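Local atomic coordinates of Polyphosphate:AMP phosphotransferase (Meiothermus ruber H328, PDB entry 5O6M), a protein that transfers phosphate from inorganic polyphosphate to nucleotides, converting AMP to ADP and ADP to ATP, and also accepts the mono- and diphosphates of guanosine, cytidine and uridine. Residues D[48-53]-D[251-255]; D[85-91]-D[116-122]; D[174-178]-D[229-235]. The protein carries 1 engineered substitution. Residues are numbered along the deposited sequence.

The three contacts belong to one P-loop-type alpha/beta unit whose parallel sheet has the strand order 86-90, 117-121, 57-64, 161-169, 224-228. Contact 2 pairs strands 86-90 and 117-121, its centre about 9 Å from that of the chain. Contact 1 joins the end of helix 29-53 to the tail after helix 232-249, enclosing the other two in sequence; contact 3 follows contact 2. Contacts 1 and 2 touch, although their centres lie about 19 Å apart. Contact 3 sits across the chain's centre from contact 1, about 34 Å between centres, its nearest atoms about 8 Å from contact 2. Contact 2 thus lies by the nucleotide site, contact 1 at the subunit interface.

Contact 1: residues D[48-53]-D[251-255]; sequences ELLYAE and AMQYP
In this P-loop-type alpha/beta fold, the last turn and a half of helix 29-53 is packed by the extended tail after helix 232-249. Residues 48-53 are helical, with Ala52 N to Glu48 O at 2.9 Å and Glu53 N to Leu49 O at 2.7 Å. Ala251 (phi 56°, psi 50°) ends the helical path, and residues 252-255 run on extended, psi 147° at Met252 and 170° at Pro255. Leu49 lies beside Met252 (CA-CA 6.3 Å) and Glu53 beside Tyr254 (5.4 Å).

Apolar packing dominates. Met252 (chi1 m, chi2 t, chi3 m) points toward the helix, its flexible thioether bringing SD to 3.6 Å from Leu50 CB. Leu49, its chi1 between wells at -107°, sets CD2 3.5 Å from the centroid of the Tyr254 ring (chi1 m), a CH-pi contact over the face. Small Ala52 lets that ring come close, CB to Tyr254 CD2 being 3.8 Å, and Pro255 CG lies 3.3 Å from Ala52 O. Tyr254 also meets the ring of Trp190 of the second subunit.

Glu53, with chi1 and chi2 t, is long enough to reach the tail's backbone; its OE1 hydrogen-bonds His56, and OE2 accepts a hydrogen bond from Gln253 N at 3.1 Å.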
loop_
_atom_site.group_PDB
_atom_site.type_symbol
_atom_site.label_atom_id
_atom_site.label_comp_id
_atom_site.label_asym_id
_atom_site.label_seq_id
_atom_site.Cartn_x
_atom_site.Cartn_y
_atom_site.Cartn_z
ATOM N N GLU D 48 20.921 15.871 -4.480
ATOM C CA GLU D 48 20.707 16.534 -3.196
ATOM C C GLU D 48 19.865 17.792 -3.354
ATOM O O GLU D 48 19.047 18.114 -2.485
ATOM C CB GLU D 48 22.049 16.867 -2.541
ATOM C CG GLU D 48 22.958 15.664 -2.312
ATOM C CD GLU D 48 22.599 14.895 -1.050
ATOM O OE1 GLU D 48 23.265 13.878 -0.755
ATOM O OE2 GLU D 48 21.645 15.305 -0.355
ATOM N N LEU D 49 20.043 18.515 -4.461
ATOM C CA LEU D 49 19.174 19.654 -4.744
ATOM C C LEU D 49 17.732 19.202 -4.953
ATOM O O LEU D 49 16.805 19.739 -4.335
ATOM C CB LEU D 49 19.692 20.417 -5.964
ATOM C CG LEU D 49 20.350 21.769 -5.671
ATOM C CD1 LEU D 49 20.877 22.400 -6.952
ATOM C CD2 LEU D 49 19.390 22.715 -4.954
ATOM N N LEU D 50 17.524 18.223 -5.838
ATOM C CA LEU D 50 16.187 17.679 -6.073
ATOM C C LEU D 50 15.492 17.350 -4.756
ATOM O O LEU D 50 14.391 17.832 -4.477
ATOM C CB LEU D 50 16.287 16.428 -6.949
ATOM C CG LEU D 50 15.005 15.656 -7.269
ATOM C CD1 LEU D 50 14.117 16.446 -8.226
ATOM C CD2 LEU D 50 15.321 14.267 -7.821
ATOM N N TYR D 51 16.140 16.524 -3.931
ATOM C CA TYR D 51 15.567 16.133 -2.646
ATOM C C TYR D 51 15.282 17.348 -1.772
ATOM O O TYR D 51 14.207 17.453 -1.167
ATOM C CB TYR D 51 16.519 15.167 -1.937
ATOM C CG TYR D 51 15.974 14.570 -0.662
ATOM C CD1 TYR D 51 15.029 13.553 -0.696
ATOM C CD2 TYR D 51 16.419 15.010 0.577
ATOM C CE1 TYR D 51 14.530 12.999 0.470
ATOM C CE2 TYR D 51 15.927 14.461 1.749
ATOM C CZ TYR D 51 14.982 13.454 1.689
ATOM O OH TYR D 51 14.489 12.905 2.851
ATOM N N ALA D 52 16.234 18.282 -1.697
ATOM C CA ALA D 52 16.082 19.436 -0.813
ATOM C C ALA D 52 14.997 20.385 -1.308
ATOM O O ALA D 52 14.199 20.891 -0.510
ATOM C CB ALA D 52 17.418 20.169 -0.673
ATOM N N GLU D 53 14.962 20.654 -2.616
ATOM C CA GLU D 53 13.919 21.523 -3.159
ATOM C C GLU D 53 12.534 20.914 -2.966
ATOM O O GLU D 53 11.565 21.629 -2.681
ATOM C CB GLU D 53 14.185 21.800 -4.639
ATOM C CG GLU D 53 13.268 22.847 -5.252
ATOM C CD GLU D 53 13.468 22.990 -6.750
ATOM O OE1 GLU D 53 13.589 21.952 -7.437
ATOM O OE2 GLU D 53 13.514 24.141 -7.242
ATOM N N ALA D 251 16.812 23.561 -13.116
ATOM C CA ALA D 251 17.135 24.818 -12.442
ATOM C C ALA D 251 16.667 24.792 -10.986
ATOM O O ALA D 251 15.994 25.707 -10.504
ATOM C CB ALA D 251 16.534 26.006 -13.194
ATOM N N MET D 252 17.040 23.727 -10.282
ATOM C CA MET D 252 16.568 23.519 -8.920
ATOM C C MET D 252 17.279 24.454 -7.946
ATOM O O MET D 252 18.451 24.799 -8.119
ATOM C CB MET D 252 16.755 22.053 -8.526
ATOM C CG MET D 252 15.986 21.111 -9.452
ATOM S SD MET D 252 16.144 19.345 -9.124
ATOM C CE MET D 252 17.789 19.017 -9.750
ATOM N N GLN D 253 16.551 24.864 -6.908
ATOM C CA GLN D 253 17.034 25.833 -5.936
ATOM C C GLN D 253 16.896 25.273 -4.532
ATOM O O GLN D 253 15.889 24.635 -4.213
ATOM C CB GLN D 253 16.218 27.134 -5.999
ATOM C CG GLN D 253 16.032 27.734 -7.377
ATOM C CD GLN D 253 17.296 28.353 -7.920
ATOM O OE1 GLN D 253 18.174 28.758 -7.160
ATOM N NE2 GLN D 253 17.390 28.445 -9.240
ATOM N N TYR D 254 17.894 25.518 -3.691
ATOM C CA TYR D 254 17.711 25.231 -2.278
ATOM C C TYR D 254 16.610 26.136 -1.728
ATOM O O TYR D 254 16.536 27.315 -2.095
ATOM C CB TYR D 254 19.012 25.432 -1.502
ATOM C CG TYR D 254 20.014 24.321 -1.710
ATOM C CD1 TYR D 254 21.164 24.522 -2.460
ATOM C CD2 TYR D 254 19.802 23.063 -1.164
ATOM C CE1 TYR D 254 22.077 23.501 -2.651
ATOM C CE2 TYR D 254 20.708 22.040 -1.348
ATOM C CZ TYR D 254 21.842 22.262 -2.092
ATOM O OH TYR D 254 22.744 21.236 -2.275
ATOM N N PRO D 255 15.753 25.634 -0.846
ATOM C CA PRO D 255 14.669 26.464 -0.311
ATOM C C PRO D 255 15.203 27.616 0.524
ATOM O O PRO D 255 16.388 27.701 0.849
ATOM C CB PRO D 255 13.857 25.488 0.546
ATOM C CG PRO D 255 14.224 24.133 0.035
ATOM C CD PRO D 255 15.653 24.239 -0.394
#

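Contact 2: residues D[85-91]-D[116-122]; sequences GVRVASF and ELVIFDR. Engineered in segment 116-122: Asp121 (natural residue Asn). With ATP (adenosine-5'-triphosphate), chain X.
Phe91 sets its ring edge against the face of Phe120 (centroids 5.0 Å apart, planes at 82°), an edge-to-face pair at the C-terminal ends of neighbouring parallel strands in a P-loop-type alpha/beta sheet, where Phe91 and Arg122 line the ATP pocket. Strands 86-90 and 117-121 cross at -24°, axes 4.7 Å apart, in register from Val86-Leu117 to Ser90-Asp121. Backbone hydrogen bonds run from Leu117 N to Gly85 O and Arg87 N to Leu117 O (both 3.0 Å), Ile119 N to Arg87 O, Ala89 N to Ile119 O and Asp121 N to Ala89 O (each 2.9 Å), and Phe91 N to Asp121 O (3.2 Å).

Beta-branched Val86, Val88 and Ile119 suit the extended backbone and pack on one face. On the other, Arg87 (chi3 p) folds back, NE salt-bridged to Glu116 OE2 (2.8 Å). Ser90 OG donates to OD2 of engineered Asp121 (3.0 Å), whose OD1 forms a salt bridge with ATP-binding Lys70.

Arg122 (chi1 m, chi2 and chi3 t) hydrogen-bonds the ATP gamma-phosphate through NE to O1G (2.9 Å) and NH2 to O2G (2.8 Å). Strand 86-90 is the sheet's edge within this chain; 117-121 also pairs with strand 57-64, Ile119 packing on helix 70-77 and Phe120 on helix 105-108.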
loop_
_atom_site.group_PDB
_atom_site.type_symbol
_atom_site.label_atom_id
_atom_site.label_comp_id
_atom_site.label_asym_id
_atom_site.label_seq_id
_atom_site.Cartn_x
_atom_site.Cartn_y
_atom_site.Cartn_z
ATOM N N GLY D 85 17.134 9.633 -1.432
ATOM C CA GLY D 85 16.420 10.321 -2.486
ATOM C C GLY D 85 16.229 9.505 -3.747
ATOM O O GLY D 85 15.470 9.905 -4.635
ATOM N N VAL D 86 16.907 8.365 -3.845
ATOM C CA VAL D 86 16.829 7.502 -5.017
ATOM C C VAL D 86 16.271 6.151 -4.590
ATOM O O VAL D 86 16.786 5.528 -3.656
ATOM C CB VAL D 86 18.201 7.346 -5.700
ATOM C CG1 VAL D 86 19.202 6.706 -4.749
ATOM C CG2 VAL D 86 18.075 6.528 -6.983
ATOM N N ARG D 87 15.222 5.701 -5.278
ATOM C CA ARG D 87 14.535 4.456 -4.966
ATOM C C ARG D 87 14.359 3.631 -6.232
ATOM O O ARG D 87 14.047 4.172 -7.296
ATOM C CB ARG D 87 13.166 4.719 -4.329
ATOM C CG ARG D 87 12.336 3.460 -4.127
ATOM C CD ARG D 87 11.097 3.725 -3.292
ATOM N NE ARG D 87 10.186 4.688 -3.907
ATOM C CZ ARG D 87 9.242 4.368 -4.789
ATOM N NH1 ARG D 87 9.091 3.109 -5.172
ATOM N NH2 ARG D 87 8.450 5.307 -5.290
ATOM N N VAL D 88 14.571 2.323 -6.121
ATOM C CA VAL D 88 14.389 1.397 -7.235
ATOM C C VAL D 88 13.095 0.624 -7.022
ATOM O O VAL D 88 12.880 0.037 -5.954
ATOM C CB VAL D 88 15.585 0.440 -7.375
ATOM C CG1 VAL D 88 15.346 -0.546 -8.513
ATOM C CG2 VAL D 88 16.865 1.229 -7.595
ATOM N N ALA D 89 12.235 0.619 -8.036
ATOM C CA ALA D 89 11.020 -0.188 -8.046
ATOM C C ALA D 89 11.152 -1.229 -9.149
ATOM O O ALA D 89 11.215 -0.880 -10.334
ATOM C CB ALA D 89 9.771 0.669 -8.253
ATOM N N SER D 90 11.208 -2.496 -8.759
ATOM C CA SER D 90 11.334 -3.598 -9.698
ATOM C C SER D 90 9.962 -4.178 -9.997
ATOM O O SER D 90 9.102 -4.246 -9.116
ATOM C CB SER D 90 12.239 -4.696 -9.135
ATOM O OG SER D 90 13.551 -4.223 -8.932
ATOM N N PHE D 91 9.757 -4.583 -11.246
ATOM C CA PHE D 91 8.510 -5.200 -11.671
ATOM C C PHE D 91 8.815 -6.582 -12.232
ATOM O O PHE D 91 9.496 -6.704 -13.255
ATOM C CB PHE D 91 7.781 -4.332 -12.701
ATOM C CG PHE D 91 7.303 -3.012 -12.152
ATOM C CD1 PHE D 91 6.138 -2.946 -11.397
ATOM C CD2 PHE D 91 8.011 -1.844 -12.392
ATOM C CE1 PHE D 91 5.691 -1.742 -10.887
ATOM C CE2 PHE D 91 7.569 -0.632 -11.886
ATOM C CZ PHE D 91 6.409 -0.581 -11.132
ATOM N N GLU D 116 11.821 13.169 -5.226
ATOM C CA GLU D 116 12.294 11.798 -5.316
ATOM C C GLU D 116 12.656 11.456 -6.755
ATOM O O GLU D 116 12.043 11.951 -7.704
ATOM C CB GLU D 116 11.219 10.825 -4.799
ATOM C CG GLU D 116 11.655 9.373 -4.694
ATOM C CD GLU D 116 10.502 8.448 -4.331
ATOM O OE1 GLU D 116 9.344 8.775 -4.673
ATOM O OE2 GLU D 116 10.752 7.398 -3.698
ATOM N N LEU D 117 13.658 10.597 -6.903
ATOM C CA LEU D 117 14.032 10.026 -8.188
ATOM C C LEU D 117 13.812 8.525 -8.098
ATOM O O LEU D 117 14.397 7.859 -7.237
ATOM C CB LEU D 117 15.487 10.352 -8.541
ATOM C CG LEU D 117 15.997 10.027 -9.949
ATOM C CD1 LEU D 117 17.368 10.647 -10.176
ATOM C CD2 LEU D 117 16.055 8.526 -10.204
ATOM N N VAL D 118 12.975 7.995 -8.980
ATOM C CA VAL D 118 12.645 6.579 -8.978
ATOM C C VAL D 118 13.145 5.952 -10.269
ATOM O O VAL D 118 12.973 6.515 -11.355
ATOM C CB VAL D 118 11.132 6.345 -8.807
ATOM C CG1 VAL D 118 10.800 4.888 -9.054
ATOM C CG2 VAL D 118 10.685 6.769 -7.413
ATOM N N ILE D 119 13.763 4.783 -10.144
ATOM C CA ILE D 119 14.182 3.987 -11.285
ATOM C C ILE D 119 13.220 2.816 -11.402
ATOM O O ILE D 119 13.082 2.023 -10.462
ATOM C CB ILE D 119 15.630 3.506 -11.140
ATOM C CG1 ILE D 119 16.563 4.706 -10.986
ATOM C CG2 ILE D 119 16.035 2.672 -12.343
ATOM C CD1 ILE D 119 17.855 4.382 -10.266
ATOM N N PHE D 120 12.533 2.727 -12.539
ATOM C CA PHE D 120 11.725 1.555 -12.855
ATOM C C PHE D 120 12.636 0.493 -13.461
ATOM O O PHE D 120 13.106 0.635 -14.595
ATOM C CB PHE D 120 10.580 1.916 -13.799
ATOM C CG PHE D 120 9.368 2.477 -13.101
ATOM C CD1 PHE D 120 9.389 2.738 -11.739
ATOM C CD2 PHE D 120 8.197 2.721 -13.805
ATOM C CE1 PHE D 120 8.267 3.247 -11.095
ATOM C CE2 PHE D 120 7.076 3.228 -13.168
ATOM C CZ PHE D 120 7.109 3.492 -11.813
ATOM N N ASP D 121 12.905 -0.559 -12.692
ATOM C CA ASP D 121 13.657 -1.719 -13.169
ATOM C C ASP D 121 12.643 -2.632 -13.844
ATOM O O ASP D 121 11.986 -3.453 -13.200
ATOM C CB ASP D 121 14.385 -2.397 -12.015
ATOM C CG ASP D 121 14.922 -3.766 -12.380
ATOM O OD1 ASP D 121 15.197 -4.005 -13.573
ATOM O OD2 ASP D 121 15.072 -4.604 -11.467
ATOM N N ARG D 122 12.514 -2.478 -15.164
ATOM C CA ARG D 122 11.345 -2.951 -15.899
ATOM C C ARG D 122 10.152 -2.085 -15.508
ATOM O O ARG D 122 10.226 -1.344 -14.522
ATOM C CB ARG D 122 11.076 -4.430 -15.621
ATOM C CG ARG D 122 12.150 -5.358 -16.174
ATOM C CD ARG D 122 11.750 -6.817 -16.028
ATOM N NE ARG D 122 12.879 -7.710 -16.274
ATOM C CZ ARG D 122 13.227 -8.165 -17.473
ATOM N NH1 ARG D 122 12.529 -7.818 -18.547
ATOM N NH2 ARG D 122 14.270 -8.973 -17.594
HETATM P PG ATP X . 15.522 -9.483 -14.041
HETATM O O1G ATP X . 14.771 -8.180 -14.080
HETATM O O2G ATP X . 15.683 -10.113 -15.422
HETATM O O3G ATP X . 16.908 -9.351 -13.394
HETATM P PB ATP X . 14.868 -11.165 -11.734
HETATM O O1B ATP X . 15.209 -12.604 -11.774
HETATM O O2B ATP X . 15.839 -10.260 -10.973
HETATM O O3B ATP X . 14.701 -10.554 -13.195
HETATM P PA ATP X . 12.073 -10.204 -11.509
HETATM O O1A ATP X . 12.196 -8.752 -11.265
HETATM O O2A ATP X . 10.979 -10.882 -10.687
HETATM O O3A ATP X . 13.426 -10.940 -11.102
HETATM O "O5'" ATP X . 11.665 -10.494 -13.074
HETATM C "C5'" ATP X . 11.103 -11.770 -13.446
HETATM C "C4'" ATP X . 10.344 -11.709 -14.751
HETATM O "O4'" ATP X . 9.130 -10.938 -14.620
HETATM C "C3'" ATP X . 11.090 -11.128 -15.964
HETATM O "O3'" ATP X . 11.375 -12.170 -16.889
HETATM C "C2'" ATP X . 10.086 -10.126 -16.565
HETATM O "O2'" ATP X . 10.003 -10.195 -17.984
HETATM C "C1'" ATP X . 8.782 -10.610 -15.945
HETATM N N9 ATP X . 7.691 -9.641 -15.957
HETATM C C8 ATP X . 7.728 -8.322 -15.592
HETATM N N7 ATP X . 6.612 -7.671 -15.820
HETATM C C5 ATP X . 5.778 -8.634 -16.369
HETATM C C6 ATP X . 4.453 -8.583 -16.847
HETATM N N6 ATP X . 3.722 -7.466 -16.896
HETATM N N1 ATP X . 3.914 -9.727 -17.320
HETATM C C2 ATP X . 4.658 -10.836 -17.326
HETATM N N3 ATP X . 5.919 -11.001 -16.919
HETATM C C4 ATP X . 6.425 -9.856 -16.450
#

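Contact 3: residues D[174-178]-D[229-235]; sequences EQRQR and ANKNWYR. With PO4 (phosphate ion), chain B; PO4 (phosphate ion), chain C.
Arg178, with the largest buried area here, reaches from helix 172-183 to the backbone just after strand 224-228. It leaves the helix with chi1 m and is then fully extended (chi2 to chi4 t), so NH2 donates a hydrogen bond to Ala229 O at 3.0 Å and lies 3.0 Å from Asn230 O. A long arginine suits the place, because its NH2 can reach carbonyl groups beyond the helix. One helical turn earlier, the acid Glu174 (chi1 t, chi2 p) accepts a hydrogen bond from Arg178 NE on its OE2 at 2.9 Å, part of a salt bridge within the helix.

Asn230 is the residue nearest Glu174, CA to CA 6.5 Å, and its OD1 lies 3.2 Å from Glu174 CG. That amide oxygen accepts a hydrogen bond from Ser171 N. Within the P-loop-type alpha/beta fold, the contact ties together the elements that follow neighbouring strands 161-169 and 224-228.

Lys231 occupies the N-cap position of helix 232-249, whose first-turn NH groups have no carbonyl partner within the helix and so suit anions. Two phosphate ions, both probably from the crystallisation liquor, bind here: Trp233 N donates to O2 of one at 2.7 Å. Arg235 NH1 lies 3.8 Å from the like-charged Arg178 NH1, a repulsive pair; Arg235 NH2 donates to O2 of the second phosphate at 3.0 Å.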
loop_
_atom_site.group_PDB
_atom_site.type_symbol
_atom_site.label_atom_id
_atom_site.label_comp_id
_atom_site.label_asym_id
_atom_site.label_seq_id
_atom_site.Cartn_x
_atom_site.Cartn_y
_atom_site.Cartn_z
ATOM N N GLU D 174 25.963 -10.383 -28.562
ATOM C CA GLU D 174 26.407 -9.847 -27.280
ATOM C C GLU D 174 25.641 -10.475 -26.122
ATOM O O GLU D 174 26.233 -10.812 -25.088
ATOM C CB GLU D 174 26.270 -8.328 -27.255
ATOM C CG GLU D 174 26.638 -7.739 -25.905
ATOM C CD GLU D 174 28.100 -7.954 -25.557
ATOM O OE1 GLU D 174 28.919 -8.112 -26.485
ATOM O OE2 GLU D 174 28.427 -7.985 -24.352
ATOM N N GLN D 175 24.325 -10.641 -26.269
ATOM C CA GLN D 175 23.560 -11.289 -25.210
ATOM C C GLN D 175 24.082 -12.694 -24.947
ATOM O O GLN D 175 24.110 -13.151 -23.797
ATOM C CB GLN D 175 22.076 -11.344 -25.572
ATOM C CG GLN D 175 21.241 -12.050 -24.515
ATOM C CD GLN D 175 19.804 -12.280 -24.937
ATOM O OE1 GLN D 175 19.535 -12.713 -26.057
ATOM N NE2 GLN D 175 18.871 -11.984 -24.039
ATOM N N ARG D 176 24.507 -13.395 -26.003
ATOM C CA ARG D 176 25.005 -14.755 -25.834
ATOM C C ARG D 176 26.192 -14.790 -24.882
ATOM O O ARG D 176 26.283 -15.679 -24.026
ATOM C CB ARG D 176 25.386 -15.348 -27.191
ATOM C CG ARG D 176 25.267 -16.864 -27.269
ATOM C CD ARG D 176 26.584 -17.529 -27.664
ATOM N NE ARG D 176 27.456 -16.643 -28.430
ATOM C CZ ARG D 176 28.633 -16.194 -28.000
ATOM N NH1 ARG D 176 29.090 -16.560 -26.809
ATOM N NH2 ARG D 176 29.356 -15.389 -28.763
ATOM N N GLN D 177 27.108 -13.828 -25.006
ATOM C CA GLN D 177 28.275 -13.805 -24.129
ATOM C C GLN D 177 27.876 -13.521 -22.687
ATOM O O GLN D 177 28.313 -14.216 -21.762
ATOM C CB GLN D 177 29.292 -12.771 -24.613
ATOM C CG GLN D 177 29.690 -12.903 -26.069
ATOM C CD GLN D 177 30.705 -11.852 -26.482
ATOM O OE1 GLN D 177 30.559 -11.200 -27.517
ATOM N NE2 GLN D 177 31.745 -11.688 -25.674
ATOM N N ARG D 178 27.045 -12.499 -22.473
ATOM C CA ARG D 178 26.663 -12.144 -21.110
ATOM C C ARG D 178 25.903 -13.281 -20.437
ATOM O O ARG D 178 26.124 -13.567 -19.255
ATOM C CB ARG D 178 25.847 -10.850 -21.120
ATOM C CG ARG D 178 26.598 -9.706 -21.785
ATOM C CD ARG D 178 25.963 -8.346 -21.557
ATOM N NE ARG D 178 26.815 -7.291 -22.101
ATOM C CZ ARG D 178 26.549 -5.991 -22.024
ATOM N NH1 ARG D 178 25.443 -5.569 -21.421
ATOM N NH2 ARG D 178 27.395 -5.112 -22.547
ATOM N N ALA D 229 24.568 -0.306 -25.960
ATOM C CA ALA D 229 24.888 -0.890 -24.665
ATOM C C ALA D 229 25.774 -2.123 -24.761
ATOM O O ALA D 229 25.938 -2.831 -23.760
ATOM C CB ALA D 229 23.596 -1.226 -23.910
ATOM N N ASN D 230 26.351 -2.412 -25.929
ATOM C CA ASN D 230 27.311 -3.509 -25.993
ATOM C C ASN D 230 28.567 -3.200 -25.186
ATOM O O ASN D 230 29.214 -4.124 -24.682
ATOM C CB ASN D 230 27.667 -3.820 -27.446
ATOM C CG ASN D 230 26.691 -4.786 -28.095
ATOM O OD1 ASN D 230 25.660 -5.140 -27.509
ATOM N ND2 ASN D 230 27.012 -5.222 -29.304
ATOM N N LYS D 231 28.933 -1.926 -25.061
ATOM C CA LYS D 231 30.081 -1.503 -24.260
ATOM C C LYS D 231 29.569 -0.842 -22.987
ATOM O O LYS D 231 28.949 0.225 -23.040
ATOM C CB LYS D 231 31.013 -0.563 -25.023
ATOM C CG LYS D 231 31.551 -1.079 -26.348
ATOM C CD LYS D 231 32.368 0.021 -27.020
ATOM C CE LYS D 231 32.782 -0.320 -28.443
ATOM N NZ LYS D 231 33.385 0.865 -29.133
ATOM N N ASN D 232 29.835 -1.479 -21.845
ATOM C CA ASN D 232 29.354 -0.964 -20.567
ATOM C C ASN D 232 29.837 0.459 -20.308
ATOM O O ASN D 232 29.063 1.309 -19.849
ATOM C CB ASN D 232 29.802 -1.883 -19.435
ATOM C CG ASN D 232 29.079 -3.203 -19.449
ATOM O OD1 ASN D 232 28.219 -3.442 -20.294
ATOM N ND2 ASN D 232 29.440 -4.083 -18.526
ATOM N N TRP D 233 31.114 0.741 -20.580
ATOM C CA TRP D 233 31.633 2.074 -20.291
ATOM C C TRP D 233 30.870 3.139 -21.066
ATOM O O TRP D 233 30.634 4.240 -20.554
ATOM C CB TRP D 233 33.132 2.147 -20.598
ATOM C CG TRP D 233 33.508 1.892 -22.036
ATOM C CD1 TRP D 233 33.866 0.697 -22.593
ATOM C CD2 TRP D 233 33.592 2.863 -23.088
ATOM N NE1 TRP D 233 34.149 0.861 -23.928
ATOM C CE2 TRP D 233 33.990 2.182 -24.256
ATOM C CE3 TRP D 233 33.359 4.241 -23.158
ATOM C CZ2 TRP D 233 34.164 2.832 -25.478
ATOM C CZ3 TRP D 233 33.532 4.884 -24.370
ATOM C CH2 TRP D 233 33.929 4.181 -25.514
ATOM N N TYR D 234 30.470 2.832 -22.302
ATOM C CA TYR D 234 29.727 3.808 -23.089
ATOM C C TYR D 234 28.283 3.905 -22.617
ATOM O O TYR D 234 27.749 5.007 -22.446
ATOM C CB TYR D 234 29.780 3.448 -24.573
ATOM C CG TYR D 234 29.222 4.534 -25.466
ATOM C CD1 TYR D 234 29.923 5.719 -25.665
ATOM C CD2 TYR D 234 28.002 4.379 -26.105
ATOM C CE1 TYR D 234 29.424 6.718 -26.476
ATOM C CE2 TYR D 234 27.497 5.373 -26.922
ATOM C CZ TYR D 234 28.214 6.539 -27.103
ATOM O OH TYR D 234 27.717 7.531 -27.912
ATOM N N ARG D 235 27.641 2.756 -22.400
ATOM C CA ARG D 235 26.292 2.743 -21.845
ATOM C C ARG D 235 26.223 3.584 -20.577
ATOM O O ARG D 235 25.380 4.481 -20.454
ATOM C CB ARG D 235 25.866 1.301 -21.568
ATOM C CG ARG D 235 24.534 1.144 -20.853
ATOM C CD ARG D 235 24.450 -0.227 -20.201
ATOM N NE ARG D 235 25.247 -0.293 -18.979
ATOM C CZ ARG D 235 25.743 -1.415 -18.468
ATOM N NH1 ARG D 235 25.544 -2.572 -19.083
ATOM N NH2 ARG D 235 26.451 -1.377 -17.347
HETATM P P PO4 B . 33.159 -2.932 -20.472
HETATM O O1 PO4 B . 34.497 -3.007 -21.174
HETATM O O2 PO4 B . 32.656 -1.508 -20.499
HETATM O O3 PO4 B . 33.316 -3.385 -19.039
HETATM O O4 PO4 B . 32.166 -3.821 -21.185
HETATM P P PO4 C . 27.743 -4.812 -16.174
HETATM O O1 PO4 C . 28.767 -5.836 -16.603
HETATM O O2 PO4 C . 28.340 -3.426 -16.264
HETATM O O3 PO4 C . 27.332 -5.074 -14.746
HETATM O O4 PO4 C . 26.535 -4.900 -17.077
#